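Local coordinates for aldehyde dehydrogenase (Listeria monocytogenes, PDB 3K9D), which probably oxidises or reduces aldehydes with NAD or NADP as the redox partner, as members of the aldehyde dehydrogenase family generally do, at residues Glu153-Ile158 and Gly170-Met175; Thr192-Ala197 and Glu437-Ile442; Gly248-Ser253 and Gly406-Thr411; Val262-Val267 and Leu347-Ala352; Glu369-Thr374 and Gly423-Ser428. All coordinates share one frame; numbering follows the deposited sequence.

Contact 1. Residues Glu153-Ile158 and Gly170-Met175; sequences ETVRII and GAISCM
With CG1 of Val155 opposite its backbone N (chi1 167°), both methyls of the valine fork reach the strand, and the same kind of torsion in Cys174 (chi1 -171°) lays SG beside its own carbonyl carbon and leaves CB as the touching atom. Val155 CG2 approaches Cys174 CB at 3.8 Å. The other methyl, Val155 CG1, lies 4.0 Å from Ser173 C and, at 4.3 Å from Ile172 CG2, reaches the preceding side chain as well. One forked residue thus spans three successive strand residues, while Ile158, one helical turn later, brings CG1 to 4.6 Å from Ile172 CG2. Helix 153-158 runs nearly antiparallel to strand 172-174, at 161°, which is the arrangement of a beta-alpha-beta unit: strand 138-143, helix 148-164 and strand 172-174, within what is, as in its relatives, probably the Rossmann-like cofactor-binding domain. Phe141, on the parallel neighbour strand, also packs on Val155. The charged groups lie on the far side of the helix. There Arg156 grips Glu153 side-on, with NE 2.7 Å from OE1 and NH2 3.0 Å from OE2; the oxygens lie in the guanidinium plane, whereas the nitrogens, on the syn side, are tilted out of the carboxylate plane. Lys53 and Glu160 extend the charged chain. Between 153-158 and 170-175 the touching atoms are nearly all carbon, joined by dispersion and the hydrophobic effect, which ask for matching shape more than exact direction; Ser159 OG, just beyond, adds a polar supplement by hydrogen-bonding to Ile172 O.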
# COMPACT_ATOMS: atom_id res chain seq x y z
N GLU A 153 -18.40 11.62 -20.91
CA GLU A 153 -19.25 10.75 -21.74
C GLU A 153 -19.00 9.25 -21.54
O GLU A 153 -19.95 8.48 -21.54
CB GLU A 153 -19.20 11.17 -23.23
CG GLU A 153 -19.97 10.26 -24.19
CD GLU A 153 -21.49 10.35 -24.04
OE1 GLU A 153 -21.99 11.09 -23.17
OE2 GLU A 153 -22.19 9.68 -24.82
N THR A 154 -17.74 8.85 -21.35
CA THR A 154 -17.39 7.49 -20.88
C THR A 154 -18.06 7.16 -19.54
O THR A 154 -18.63 6.07 -19.37
CB THR A 154 -15.86 7.32 -20.66
OG1 THR A 154 -15.15 7.84 -21.79
CG2 THR A 154 -15.48 5.85 -20.45
N VAL A 155 -17.98 8.10 -18.60
CA VAL A 155 -18.62 7.94 -17.30
C VAL A 155 -20.13 7.84 -17.45
O VAL A 155 -20.74 6.93 -16.89
CB VAL A 155 -18.21 9.07 -16.31
CG1 VAL A 155 -19.12 9.07 -15.06
CG2 VAL A 155 -16.76 8.91 -15.91
N ARG A 156 -20.73 8.74 -18.23
CA ARG A 156 -22.17 8.71 -18.49
C ARG A 156 -22.64 7.35 -19.04
O ARG A 156 -23.63 6.79 -18.56
CB ARG A 156 -22.57 9.83 -19.46
CG ARG A 156 -24.09 10.11 -19.49
CD ARG A 156 -24.49 10.90 -20.72
NE ARG A 156 -24.25 10.18 -21.97
CZ ARG A 156 -25.10 9.34 -22.54
NH1 ARG A 156 -26.29 9.09 -21.99
NH2 ARG A 156 -24.78 8.74 -23.69
N ILE A 157 -21.90 6.84 -20.03
CA ILE A 157 -22.25 5.58 -20.72
C ILE A 157 -22.16 4.34 -19.82
O ILE A 157 -23.10 3.56 -19.76
CB ILE A 157 -21.41 5.38 -22.03
CG1 ILE A 157 -21.94 6.30 -23.14
CG2 ILE A 157 -21.44 3.92 -22.51
CD1 ILE A 157 -21.05 6.34 -24.38
N ILE A 158 -21.04 4.16 -19.12
CA ILE A 158 -20.85 2.93 -18.34
C ILE A 158 -21.68 2.94 -17.04
O ILE A 158 -22.02 1.88 -16.51
CB ILE A 158 -19.34 2.60 -18.10
CG1 ILE A 158 -18.69 3.60 -17.16
CG2 ILE A 158 -18.59 2.49 -19.47
CD1 ILE A 158 -17.19 3.41 -17.00
N GLY A 170 -24.80 7.16 -8.33
CA GLY A 170 -23.73 7.85 -7.60
C GLY A 170 -22.50 7.03 -7.29
O GLY A 170 -21.48 7.57 -6.81
N ALA A 171 -22.57 5.72 -7.57
CA ALA A 171 -21.43 4.82 -7.40
C ALA A 171 -20.34 5.06 -8.42
O ALA A 171 -19.18 4.75 -8.17
CB ALA A 171 -21.88 3.38 -7.47
N ILE A 172 -20.70 5.59 -9.58
CA ILE A 172 -19.72 5.92 -10.63
C ILE A 172 -19.96 7.35 -11.08
O ILE A 172 -21.00 7.66 -11.67
CB ILE A 172 -19.82 4.96 -11.86
CG1 ILE A 172 -19.64 3.50 -11.41
CG2 ILE A 172 -18.81 5.37 -12.95
CD1 ILE A 172 -20.33 2.51 -12.29
N SER A 173 -19.02 8.23 -10.76
CA SER A 173 -19.20 9.65 -11.02
C SER A 173 -17.92 10.33 -11.46
O SER A 173 -16.84 9.73 -11.43
CB SER A 173 -19.83 10.35 -9.80
OG SER A 173 -18.98 10.28 -8.67
N CYS A 174 -18.03 11.60 -11.84
CA CYS A 174 -16.90 12.35 -12.35
C CYS A 174 -17.13 13.82 -12.06
O CYS A 174 -18.26 14.30 -12.24
CB CYS A 174 -16.78 12.14 -13.87
SG CYS A 174 -15.30 12.79 -14.68
N MET A 175 -16.08 14.51 -11.60
CA MET A 175 -16.07 15.98 -11.54
C MET A 175 -16.37 16.56 -12.93
O MET A 175 -15.79 16.13 -13.93
CB MET A 175 -14.70 16.50 -11.08
CG MET A 175 -14.21 15.97 -9.72
SD MET A 175 -12.47 16.29 -9.43
CE MET A 175 -12.42 18.05 -9.73

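Contact 2. Residues Thr192-Ala197 and Glu437-Ile442; sequences TAVILA and ENLFNI
Val194 and Leu439 are the nearest points of two segments that do not pair as strands: their CA atoms stay 8.3 Å apart. Residues 192-197 belong to a strand, whereas 437-442 pass from a short 3-10 segment through Leu439 into strand 440-447, so the leucine sits on the bend just before the chain becomes extended. Its CG stands opposite the carbonyl carbon (chi1 -64°), and this sends the isobutyl group across the gap. One methyl then does all the touching, Leu439 CD2 resting 4.1 Å from Val194 CG1. The two side chains cross at about a right angle. Leu196, two residues further along and on the same side of its strand as Val194, brings CD2 to 4.3 Å from Leu439 CD2. The setting is a mixed sheet in which strand 102-116 is the shared partner, pairing in parallel with 192-197 and antiparallel with 440-447; the leucine, at the entrance to one partner of that strand, packs on the other. All three side chains are buried. The backbone of the bend is also held, since Leu439 O accepts a hydrogen bond from Asn137 ND2. Just beyond it, Asn441 OD1 accepts one from the backbone N of Ala424 of the second subunit.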
# COMPACT_ATOMS: atom_id res chain seq x y z
N THR A 192 -12.94 9.66 1.14
CA THR A 192 -12.08 9.05 0.13
C THR A 192 -11.14 8.02 0.76
O THR A 192 -10.32 8.36 1.62
CB THR A 192 -11.27 10.13 -0.61
OG1 THR A 192 -12.18 11.09 -1.18
CG2 THR A 192 -10.39 9.52 -1.71
N ALA A 193 -11.25 6.76 0.32
CA ALA A 193 -10.53 5.65 0.95
C ALA A 193 -9.16 5.37 0.34
O ALA A 193 -8.24 4.85 1.01
CB ALA A 193 -11.36 4.40 0.90
N VAL A 194 -9.03 5.69 -0.95
CA VAL A 194 -7.82 5.38 -1.70
C VAL A 194 -7.73 6.30 -2.92
O VAL A 194 -8.75 6.78 -3.42
CB VAL A 194 -7.74 3.87 -2.09
CG1 VAL A 194 -8.66 3.55 -3.28
CG2 VAL A 194 -6.29 3.42 -2.36
N ILE A 195 -6.51 6.56 -3.37
CA ILE A 195 -6.29 7.30 -4.61
C ILE A 195 -5.58 6.40 -5.61
O ILE A 195 -4.50 5.87 -5.31
CB ILE A 195 -5.45 8.60 -4.39
CG1 ILE A 195 -6.08 9.47 -3.31
CG2 ILE A 195 -5.30 9.39 -5.71
CD1 ILE A 195 -5.11 10.36 -2.61
N LEU A 196 -6.19 6.23 -6.79
CA LEU A 196 -5.47 5.73 -7.96
C LEU A 196 -4.90 6.91 -8.73
O LEU A 196 -5.61 7.64 -9.42
CB LEU A 196 -6.36 4.87 -8.86
CG LEU A 196 -6.90 3.58 -8.23
CD1 LEU A 196 -7.90 2.89 -9.15
CD2 LEU A 196 -5.75 2.68 -7.90
N ALA A 197 -3.60 7.08 -8.59
CA ALA A 197 -2.92 8.30 -9.00
C ALA A 197 -2.22 8.07 -10.33
O ALA A 197 -1.03 7.77 -10.37
CB ALA A 197 -1.93 8.73 -7.92
N GLU A 437 -7.51 -7.04 -6.60
CA GLU A 437 -6.78 -7.45 -5.41
C GLU A 437 -5.97 -6.34 -4.73
O GLU A 437 -5.43 -6.54 -3.64
CB GLU A 437 -5.89 -8.66 -5.73
CG GLU A 437 -6.67 -9.96 -5.94
CD GLU A 437 -5.80 -11.17 -6.21
OE1 GLU A 437 -6.33 -12.18 -6.71
OE2 GLU A 437 -4.58 -11.13 -5.93
N ASN A 438 -5.88 -5.17 -5.37
CA ASN A 438 -5.31 -3.97 -4.76
C ASN A 438 -6.38 -3.02 -4.22
O ASN A 438 -6.06 -1.92 -3.74
CB ASN A 438 -4.46 -3.22 -5.79
CG ASN A 438 -3.41 -4.09 -6.43
OD1 ASN A 438 -3.66 -4.68 -7.48
ND2 ASN A 438 -2.26 -4.21 -5.80
N LEU A 439 -7.64 -3.44 -4.34
CA LEU A 439 -8.78 -2.58 -4.02
C LEU A 439 -9.76 -3.23 -3.05
O LEU A 439 -10.93 -2.84 -2.97
CB LEU A 439 -9.48 -2.13 -5.30
CG LEU A 439 -8.59 -1.25 -6.19
CD1 LEU A 439 -9.09 -1.30 -7.61
CD2 LEU A 439 -8.51 0.21 -5.66
N PHE A 440 -9.29 -4.24 -2.33
CA PHE A 440 -9.95 -4.69 -1.11
C PHE A 440 -8.92 -5.04 -0.05
O PHE A 440 -7.79 -5.44 -0.37
CB PHE A 440 -11.00 -5.81 -1.33
CG PHE A 440 -10.46 -7.12 -1.82
CD1 PHE A 440 -10.04 -8.10 -0.92
CD2 PHE A 440 -10.41 -7.41 -3.18
CE1 PHE A 440 -9.54 -9.32 -1.37
CE2 PHE A 440 -9.93 -8.63 -3.64
CZ PHE A 440 -9.48 -9.59 -2.74
N ASN A 441 -9.32 -4.86 1.22
CA ASN A 441 -8.56 -5.32 2.37
C ASN A 441 -9.04 -6.73 2.72
O ASN A 441 -10.18 -7.08 2.45
CB ASN A 441 -8.81 -4.42 3.59
CG ASN A 441 -8.21 -3.04 3.47
OD1 ASN A 441 -8.88 -2.06 3.79
ND2 ASN A 441 -6.94 -2.95 3.05
N ILE A 442 -8.18 -7.51 3.35
CA ILE A 442 -8.59 -8.79 3.91
C ILE A 442 -8.81 -8.69 5.43
O ILE A 442 -7.90 -8.33 6.18
CB ILE A 442 -7.60 -9.91 3.55
CG1 ILE A 442 -7.54 -10.06 2.02
CG2 ILE A 442 -7.95 -11.21 4.28
CD1 ILE A 442 -7.42 -11.48 1.50

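Contact 3. Residues Gly248-Ser253 and Gly406-Thr411; sequences GTICAS and GGIGAT
Ala252 and Ile250 face Gly407 and Ile408 where a type I beta turn, Ile250 to Ser253, packs on the end of helix 403-407. That end is closed by a Schellman motif with Gly409, at positive phi (84°), as its terminating residue. In this family the loop ahead of strand 256-260 characteristically borders the active site, and the Gly-Thr-Ile-Cys sequence here is consistent with that place. Two apolar contacts carry the interface. In the first, the branch methyls of two isoleucines meet, Ile250 CG2 lying 3.9 Å from Ile408 CG2, with the side chains crossing at about a right angle. Ile408 has CG2 opposite its carbonyl carbon (chi1 74°), a torsion that presents this methyl to the turn; Phe76 of helix 67-85 packs on the same isoleucine. The second contact is between a methyl and backbone: Ala252 CB lies 3.8 Å from Gly407 CA, a closeness that depends on the bare alpha carbon, since the hydrogen in place of a side chain faces the alanine. Among the hydrogen bonds, Gly407 O receives Asn433 ND2 from a neighbouring loop. The others shape each partner internally. On the helix side Gly409 N donates to Gly406 O at 3.2 Å. On the turn side the backbone bond from Ser253 N to Ile250 O is weak, but Ser253 OG donates to that same Ile250 O at 2.8 Å, arriving at 169° to the C=O bond.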
# COMPACT_ATOMS: atom_id res chain seq x y z
N GLY A 248 2.81 6.89 -29.34
CA GLY A 248 3.64 6.77 -28.12
C GLY A 248 3.09 7.25 -26.78
O GLY A 248 3.86 7.57 -25.87
N THR A 249 1.76 7.30 -26.65
CA THR A 249 1.12 7.80 -25.41
C THR A 249 1.16 6.87 -24.19
O THR A 249 0.94 7.31 -23.07
CB THR A 249 -0.37 8.12 -25.63
OG1 THR A 249 -0.99 6.97 -26.22
CG2 THR A 249 -0.54 9.33 -26.53
N ILE A 250 1.39 5.59 -24.42
CA ILE A 250 1.44 4.61 -23.34
C ILE A 250 2.83 4.65 -22.70
O ILE A 250 3.84 4.65 -23.40
CB ILE A 250 1.04 3.20 -23.86
CG1 ILE A 250 -0.44 3.21 -24.30
CG2 ILE A 250 1.26 2.10 -22.80
CD1 ILE A 250 -0.92 1.94 -24.96
N CYS A 251 2.88 4.69 -21.36
CA CYS A 251 4.12 4.84 -20.56
C CYS A 251 5.06 3.63 -20.55
O CYS A 251 6.25 3.78 -20.25
CB CYS A 251 3.74 5.16 -19.11
SG CYS A 251 2.58 3.96 -18.45
N ALA A 252 4.54 2.44 -20.86
CA ALA A 252 5.35 1.23 -20.94
C ALA A 252 6.08 1.06 -22.31
O ALA A 252 6.88 0.13 -22.49
CB ALA A 252 4.52 0.02 -20.59
N SER A 253 5.84 1.98 -23.23
CA SER A 253 6.54 2.01 -24.51
C SER A 253 8.00 2.43 -24.34
O SER A 253 8.36 3.12 -23.36
CB SER A 253 5.80 2.89 -25.52
OG SER A 253 5.89 4.26 -25.21
N GLY A 406 3.17 -5.04 -24.05
CA GLY A 406 3.57 -6.05 -23.08
C GLY A 406 3.45 -5.58 -21.64
O GLY A 406 3.06 -6.35 -20.76
N GLY A 407 3.76 -4.30 -21.41
CA GLY A 407 3.75 -3.69 -20.06
C GLY A 407 2.37 -3.58 -19.45
O GLY A 407 2.21 -3.72 -18.23
N ILE A 408 1.37 -3.34 -20.29
CA ILE A 408 -0.02 -3.30 -19.86
C ILE A 408 -0.68 -4.70 -19.76
O ILE A 408 -1.78 -4.82 -19.27
CB ILE A 408 -0.90 -2.30 -20.70
CG1 ILE A 408 -1.21 -2.82 -22.10
CG2 ILE A 408 -0.26 -0.88 -20.70
CD1 ILE A 408 -2.07 -1.87 -22.95
N GLY A 409 0.00 -5.74 -20.24
CA GLY A 409 -0.57 -7.09 -20.23
C GLY A 409 -1.48 -7.43 -21.41
O GLY A 409 -2.36 -8.28 -21.30
N ALA A 410 -1.27 -6.75 -22.54
CA ALA A 410 -2.06 -7.03 -23.75
C ALA A 410 -1.39 -8.10 -24.61
O ALA A 410 -2.05 -8.99 -25.13
CB ALA A 410 -2.30 -5.75 -24.54
N THR A 411 -0.07 -8.02 -24.74
CA THR A 411 0.71 -9.07 -25.40
C THR A 411 1.50 -9.97 -24.44
O THR A 411 2.16 -10.92 -24.88
CB THR A 411 1.68 -8.52 -26.48
OG1 THR A 411 2.64 -7.66 -25.86
CG2 THR A 411 0.93 -7.77 -27.56

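Contact 4. Residues Val262-Val267 and Leu347-Ala352; sequences VNKEAV and LAFYTA
Lys264 lies across Thr351 at about a right angle and passes obliquely beside the ring of Phe349, while Val267 approaches the same ring at its rim. The lysine is extended until its last torsion, where a bend (chi4 82°) brings the ammonium back toward the strand. Its NZ makes a weak hydrogen bond of 3.3 Å to Thr351 OG1, and the methylene Lys264 CD lies 3.5 Å from Thr351 OG1 and 4.0 Å from Thr351 CG2. The stronger claim on the charge is made by Glu328, on the adjoining strand 324-328, which forms a salt bridge with NZ. Helix 261-273 here covers a parallel sheet, in the alpha/beta architecture expected of the family's catalytic domain, and the axis of 262-267 runs at 149° to that of 347-352. Val259, on the strand that leads into the helix, packs on Lys264, Val267 and Phe349 alike. Against the ring, Val267 CG1 sits near the ring plane, 4.0 Å from Phe349 CE1 and 4.1 Å from Phe349 CZ. Lys264 NZ stands obliquely to the ring, 3.9 Å from Phe349 CE2. Val267 and Phe349 are buried; Lys264 and Thr351 stay partly exposed, so the polar pair forms the outer portion of the contact.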
# COMPACT_ATOMS: atom_id res chain seq x y z
N VAL A 262 28.68 -5.19 -32.07
CA VAL A 262 28.71 -6.22 -33.12
C VAL A 262 27.39 -6.30 -33.89
O VAL A 262 27.37 -6.75 -35.03
CB VAL A 262 29.11 -7.64 -32.57
CG1 VAL A 262 30.56 -7.67 -32.10
CG2 VAL A 262 28.17 -8.09 -31.46
N ASN A 263 26.31 -5.83 -33.27
CA ASN A 263 24.99 -5.95 -33.83
C ASN A 263 24.43 -4.62 -34.36
O ASN A 263 23.33 -4.59 -34.89
CB ASN A 263 24.05 -6.53 -32.78
CG ASN A 263 23.14 -7.60 -33.33
OD1 ASN A 263 23.32 -8.08 -34.45
ND2 ASN A 263 22.16 -7.98 -32.54
N LYS A 264 25.21 -3.55 -34.22
CA LYS A 264 24.71 -2.18 -34.43
C LYS A 264 24.30 -1.92 -35.89
O LYS A 264 23.17 -1.55 -36.15
CB LYS A 264 25.76 -1.16 -33.99
CG LYS A 264 25.38 0.30 -34.23
CD LYS A 264 26.52 1.22 -33.91
CE LYS A 264 26.29 2.59 -34.55
NZ LYS A 264 25.38 3.44 -33.75
N GLU A 265 25.24 -2.16 -36.81
CA GLU A 265 24.99 -2.12 -38.25
C GLU A 265 23.74 -2.87 -38.67
O GLU A 265 22.91 -2.33 -39.40
CB GLU A 265 26.18 -2.71 -39.02
CG GLU A 265 27.11 -1.70 -39.62
CD GLU A 265 28.12 -2.33 -40.57
OE1 GLU A 265 29.33 -2.16 -40.34
OE2 GLU A 265 27.70 -3.01 -41.53
N ALA A 266 23.62 -4.12 -38.22
CA ALA A 266 22.47 -4.96 -38.56
C ALA A 266 21.15 -4.39 -38.03
O ALA A 266 20.13 -4.41 -38.73
CB ALA A 266 22.69 -6.38 -38.04
N VAL A 267 21.18 -3.88 -36.80
CA VAL A 267 20.02 -3.27 -36.16
C VAL A 267 19.58 -1.96 -36.85
O VAL A 267 18.39 -1.75 -37.11
CB VAL A 267 20.24 -3.06 -34.62
CG1 VAL A 267 19.13 -2.22 -34.03
CG2 VAL A 267 20.28 -4.43 -33.91
N LEU A 347 12.89 8.04 -30.41
CA LEU A 347 13.80 7.16 -29.68
C LEU A 347 15.22 7.69 -29.58
O LEU A 347 15.73 8.30 -30.52
CB LEU A 347 13.86 5.79 -30.36
CG LEU A 347 12.63 4.90 -30.29
CD1 LEU A 347 12.77 3.77 -31.30
CD2 LEU A 347 12.40 4.36 -28.86
N ALA A 348 15.85 7.48 -28.42
CA ALA A 348 17.32 7.46 -28.32
C ALA A 348 17.90 6.14 -28.79
O ALA A 348 17.23 5.11 -28.75
CB ALA A 348 17.77 7.74 -26.87
N PHE A 349 19.16 6.16 -29.22
CA PHE A 349 19.85 4.95 -29.66
C PHE A 349 21.28 4.89 -29.07
O PHE A 349 22.12 5.70 -29.43
CB PHE A 349 19.91 4.90 -31.19
CG PHE A 349 20.34 3.58 -31.76
CD1 PHE A 349 19.40 2.70 -32.28
CD2 PHE A 349 21.70 3.22 -31.80
CE1 PHE A 349 19.79 1.49 -32.80
CE2 PHE A 349 22.09 1.99 -32.32
CZ PHE A 349 21.14 1.14 -32.84
N TYR A 350 21.52 3.93 -28.18
CA TYR A 350 22.83 3.79 -27.52
C TYR A 350 23.58 2.56 -28.00
O TYR A 350 22.98 1.52 -28.30
CB TYR A 350 22.67 3.63 -26.01
CG TYR A 350 22.10 4.80 -25.23
CD1 TYR A 350 22.94 5.77 -24.67
CD2 TYR A 350 20.73 4.91 -25.02
CE1 TYR A 350 22.42 6.82 -23.92
CE2 TYR A 350 20.19 5.98 -24.29
CZ TYR A 350 21.05 6.92 -23.74
OH TYR A 350 20.53 7.97 -23.01
N THR A 351 24.91 2.67 -28.03
CA THR A 351 25.79 1.55 -28.35
C THR A 351 26.69 1.22 -27.15
O THR A 351 27.39 2.09 -26.62
CB THR A 351 26.63 1.83 -29.60
OG1 THR A 351 25.77 2.28 -30.66
CG2 THR A 351 27.38 0.57 -30.05
N ALA A 352 26.62 -0.03 -26.72
CA ALA A 352 27.44 -0.60 -25.65
C ALA A 352 28.30 -1.71 -26.26
O ALA A 352 28.04 -2.12 -27.39
CB ALA A 352 26.53 -1.17 -24.57

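Contact 5. Residues Glu369-Thr374 and Gly423-Ser428; sequences EGAGHT and GAVGGS
Ala371 and Gly372, the two central residues of a type II beta turn from Gly370 to His373, receive Val425 from a glycine-rich loop. The turn connects helix 355-368 to strand 374-378 of the parallel sheet, in the alpha/beta domain expected to be catalytic in this family, and its His373 packs on Cys251. The loop lies between helix 403-407 and strand 440-447, and its Ala424 packs on Asn441 of the second subunit. The tight part is where one valine methyl meets backbone. With chi1 at 74°, Val425 CG1 projects between its own N and carbonyl carbon and comes to 3.4 Å from Gly372 N and likewise 3.4 Å from Gly372 CA. Gly372, at positive phi (89°) as the third position of a type II turn requires, offers no side chain to hold the methyl off. Next to it, Ala371 O lies 3.8 Å from Gly426 CA; here backbone meets backbone, an approach made possible by glycine. The contact is looser at the valine's other branch: Val425 CG2 is 4.2 Å from Ala371 CB, and here the valine is exposed and the alanine only partly covered, so solvent reaches this side. Each loop keeps its own form through internal bonds, His373 N to Gly370 O and Ser428 N to Gly423 O. Separately, Ser395 OG, just ahead of strand 396-399, bonds to Gly372 O. At the corner where the chain enters strand 374-378, His373 ND1 and Thr374 OG1 share a hydrogen bond of 2.7 Å.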
# COMPACT_ATOMS: atom_id res chain seq x y z
N GLU A 369 15.93 8.50 -14.42
CA GLU A 369 14.53 8.62 -14.78
C GLU A 369 13.98 7.27 -15.25
O GLU A 369 14.55 6.64 -16.14
CB GLU A 369 14.33 9.70 -15.86
CG GLU A 369 12.88 9.91 -16.26
CD GLU A 369 12.62 11.22 -17.02
OE1 GLU A 369 13.31 12.23 -16.75
OE2 GLU A 369 11.71 11.24 -17.87
N GLY A 370 12.88 6.83 -14.64
CA GLY A 370 12.21 5.61 -15.04
C GLY A 370 12.33 4.39 -14.15
O GLY A 370 11.64 3.40 -14.38
N ALA A 371 13.20 4.44 -13.14
CA ALA A 371 13.32 3.36 -12.14
C ALA A 371 11.95 2.93 -11.60
O ALA A 371 11.08 3.76 -11.33
CB ALA A 371 14.23 3.78 -10.98
N GLY A 372 11.75 1.63 -11.48
CA GLY A 372 10.46 1.12 -11.04
C GLY A 372 9.44 0.84 -12.12
O GLY A 372 8.50 0.10 -11.88
N HIS A 373 9.57 1.45 -13.30
CA HIS A 373 8.57 1.23 -14.33
C HIS A 373 8.91 -0.01 -15.20
O HIS A 373 8.74 -1.14 -14.75
CB HIS A 373 8.31 2.49 -15.18
CG HIS A 373 6.92 2.56 -15.76
ND1 HIS A 373 6.32 1.50 -16.40
CD2 HIS A 373 6.02 3.58 -15.80
CE1 HIS A 373 5.10 1.84 -16.78
NE2 HIS A 373 4.90 3.10 -16.43
N THR A 374 9.39 0.23 -16.42
CA THR A 374 9.56 -0.82 -17.44
C THR A 374 10.98 -0.79 -18.05
O THR A 374 11.59 0.27 -18.15
CB THR A 374 8.53 -0.63 -18.59
OG1 THR A 374 7.23 -0.45 -18.05
CG2 THR A 374 8.49 -1.83 -19.51
N GLY A 423 6.24 0.90 -7.69
CA GLY A 423 6.81 0.39 -6.45
C GLY A 423 7.61 1.42 -5.69
O GLY A 423 7.61 2.61 -6.04
N ALA A 424 8.29 0.96 -4.65
CA ALA A 424 9.02 1.83 -3.74
C ALA A 424 10.14 2.63 -4.41
O ALA A 424 10.33 3.80 -4.07
CB ALA A 424 9.57 1.04 -2.60
N VAL A 425 10.86 2.03 -5.36
CA VAL A 425 12.01 2.69 -6.00
C VAL A 425 11.56 3.93 -6.78
O VAL A 425 12.27 4.93 -6.84
CB VAL A 425 12.91 1.71 -6.82
CG1 VAL A 425 12.27 1.29 -8.11
CG2 VAL A 425 14.30 2.32 -7.08
N GLY A 426 10.34 3.88 -7.30
CA GLY A 426 9.73 5.03 -7.96
C GLY A 426 8.84 5.88 -7.07
O GLY A 426 8.22 6.82 -7.55
N GLY A 427 8.78 5.56 -5.78
CA GLY A 427 7.99 6.34 -4.81
C GLY A 427 6.53 5.96 -4.64
O GLY A 427 5.72 6.78 -4.18
N SER A 428 6.19 4.73 -5.01
CA SER A 428 4.82 4.22 -4.90
C SER A 428 4.67 3.09 -3.89
O SER A 428 5.65 2.48 -3.47
CB SER A 428 4.30 3.78 -6.28
OG SER A 428 2.98 3.25 -6.18

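Following the chain from the N terminus, contact 1 closes first, a short loop within one beta-alpha-beta unit, and is complete before contact 2 opens at 192-197. Contact 2 shuts only at 437-442, so contacts 3, 4 and 5 are all nested inside its long loop. Contact 3 opens at 248-253, and contact 4 opens and closes within it, joining helix to parallel sheet. Contact 5 starts at 369-374, before contact 3 ends at 406-411, and finishes after it, so these two cross; they also touch, through Cys251 with His373 and Ala252 with Thr374. Contacts 1 and 2 reach the mixed sheet, while contacts 2, 3 and 5 border the second subunit.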